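NMB1025 protein (Neisseria meningitidis serogroup B, PDB 3KJJ) is of unknown function but belongs to the YjgF/RutC family, whose members typically form trimers and include enamine/imine deaminases. Local coordinates at the interface of chains A and B. Coordinates in Å, arbitrary orientation; residue numbers count along the deposited sequence, not the author numbering. Chains: chain A/B, NMB1025 protein.

The interface of chains A and B. Residues chain A 13, 16-21; chain B 95, 97.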
loop_
_atom_site.group_PDB
_atom_site.type_symbol
_atom_site.label_atom_id
_atom_site.label_comp_id
_atom_site.label_asym_id
_atom_site.label_seq_id
_atom_site.Cartn_x
_atom_site.Cartn_y
_atom_site.Cartn_z
ATOM N N TYR A 13 -3.326 -9.847 -16.400
ATOM C CA TYR A 13 -1.956 -9.488 -16.050
ATOM C C TYR A 13 -1.299 -8.816 -17.249
ATOM O O TYR A 13 -1.450 -9.280 -18.378
ATOM C CB TYR A 13 -1.176 -10.749 -15.638
ATOM C CG TYR A 13 -1.799 -11.515 -14.477
ATOM C CD1 TYR A 13 -1.370 -11.302 -13.167
ATOM C CD2 TYR A 13 -2.814 -12.456 -14.695
ATOM C CE1 TYR A 13 -1.936 -12.003 -12.096
ATOM C CE2 TYR A 13 -3.388 -13.158 -13.639
ATOM C CZ TYR A 13 -2.949 -12.929 -12.347
ATOM O OH TYR A 13 -3.497 -13.628 -11.303
ATOM N N THR A 16 3.927 -9.356 -17.789
ATOM C CA THR A 16 4.302 -10.365 -16.804
ATOM C C THR A 16 5.742 -10.827 -16.994
ATOM O O THR A 16 6.181 -11.136 -18.115
ATOM C CB THR A 16 3.327 -11.554 -16.867
ATOM O OG1 THR A 16 2.002 -11.069 -16.633
ATOM C CG2 THR A 16 3.658 -12.629 -15.839
ATOM N N THR A 17 6.475 -10.831 -15.883
ATOM C CA THR A 17 7.793 -11.424 -15.807
ATOM C C THR A 17 7.663 -12.636 -14.882
ATOM O O THR A 17 6.602 -12.839 -14.293
ATOM C CB THR A 17 8.840 -10.430 -15.232
ATOM O OG1 THR A 17 8.757 -10.394 -13.800
ATOM C CG2 THR A 17 8.647 -9.022 -15.799
ATOM N N PRO A 18 8.731 -13.452 -14.757
ATOM C CA PRO A 18 8.772 -14.549 -13.765
ATOM C C PRO A 18 8.577 -14.110 -12.299
ATOM O O PRO A 18 8.328 -14.949 -11.439
ATOM C CB PRO A 18 10.184 -15.140 -13.957
ATOM C CG PRO A 18 10.565 -14.757 -15.330
ATOM C CD PRO A 18 9.958 -13.419 -15.581
ATOM N N ARG A 19 8.640 -12.808 -12.032
ATOM C CA ARG A 19 8.713 -12.293 -10.651
ATOM C C ARG A 19 7.513 -11.424 -10.282
ATOM O O ARG A 19 7.026 -11.422 -9.127
ATOM C CB ARG A 19 10.017 -11.505 -10.489
ATOM C CG ARG A 19 10.256 -10.843 -9.124
ATOM C CD ARG A 19 11.678 -10.274 -9.035
ATOM N NE ARG A 19 12.688 -11.332 -9.026
ATOM C CZ ARG A 19 13.943 -11.201 -9.454
ATOM N NH1 ARG A 19 14.373 -10.048 -9.954
ATOM N NH2 ARG A 19 14.767 -12.235 -9.401
ATOM N N TYR A 20 7.040 -10.678 -11.271
ATOM C CA TYR A 20 5.977 -9.708 -11.078
ATOM C C TYR A 20 5.397 -9.370 -12.438
ATOM O O TYR A 20 6.026 -9.622 -13.474
ATOM C CB TYR A 20 6.527 -8.425 -10.431
ATOM C CG TYR A 20 7.565 -7.725 -11.283
ATOM C CD1 TYR A 20 7.184 -6.835 -12.293
ATOM C CD2 TYR A 20 8.927 -7.953 -11.088
ATOM C CE1 TYR A 20 8.118 -6.198 -13.079
ATOM C CE2 TYR A 20 9.878 -7.325 -11.879
ATOM C CZ TYR A 20 9.465 -6.443 -12.869
ATOM O OH TYR A 20 10.394 -5.807 -13.660
ATOM N N SER A 21 4.200 -8.792 -12.422
ATOM C CA SER A 21 3.607 -8.172 -13.589
ATOM C C SER A 21 3.582 -6.662 -13.385
ATOM O O SER A 21 3.342 -6.178 -12.275
ATOM C CB SER A 21 2.160 -8.653 -13.772
ATOM O OG SER A 21 2.113 -10.003 -14.161
ATOM N N GLY B 95 2.972 -16.943 -14.846
ATOM C CA GLY B 95 1.954 -16.360 -15.751
ATOM C C GLY B 95 0.917 -15.520 -15.010
ATOM O O GLY B 95 0.080 -14.831 -15.617
ATOM N N THR B 97 1.823 -13.603 -11.997
ATOM C CA THR B 97 2.642 -12.938 -10.993
ATOM C C THR B 97 2.045 -11.549 -10.680
ATOM O O THR B 97 1.535 -10.868 -11.578
ATOM C CB THR B 97 4.103 -12.834 -11.457
ATOM O OG1 THR B 97 4.164 -12.062 -12.659
ATOM C CG2 THR B 97 4.676 -14.227 -11.742
HETATM O O HOH W 1 5.692 -15.243 -15.182
#
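B:Thr97 pushes its side chain into a loop of the neighbouring chain, where A:Thr17 and A:Ser21 receive it. The proteins belong to the YjgF/RutC (endoribonuclease L-PSP) family, which typically assembles as trimers, and the contact lies between neighbouring copies of the deposited trimeric assembly. The tight part is polar. With chi1 of 61°, B:Thr97 OG1 lies between its own backbone N and carbonyl carbon and gives a hydrogen bond to A:Thr17 O (3.0 Å), meeting that carbonyl nearly head-on at 155°. Its approach to A:Ser21 OG is long and weak, of undecided direction, and could bond only as an alternative to the other donations of these hydroxyls. Threonine suits this place because its hydroxyl reaches A:Thr17 O while CB packs on A:Tyr20 CA (3.7 Å); CG2 lies near A:Thr17 O and A:Pro18 O. A:Ser21, small enough to bring a hydroxyl close to the backbone, donates from OG to B:Thr97 O (2.8 Å), tilted 29° from the carbonyl plane. Behind it, A:Thr16 OG1 hydrogen-bonds A:Ser21 OG at 2.7 Å; its CG2, anti to the backbone N, turns instead toward B:Thr97 OG1. The receiving loop is braced by A:Thr17 OG1, which accepts from A:Arg19 N (3.0 Å) and A:Tyr20 N and donates to A:Tyr20 O on an in-plane lone pair. A:Tyr13 offers ring carbons rather than its hydroxyl: CD1 meets B:Thr97 O (3.3 Å). Toward B:Gly95 the fit is looser, with CD2 3.9 Å from B:Gly95 O. A water bridges A:Thr17 O (2.7 Å) and B:Gly95 N, giving this carbonyl a second partner besides B:Thr97. Glycine, with no side chain, readily adopts the positive phi found here.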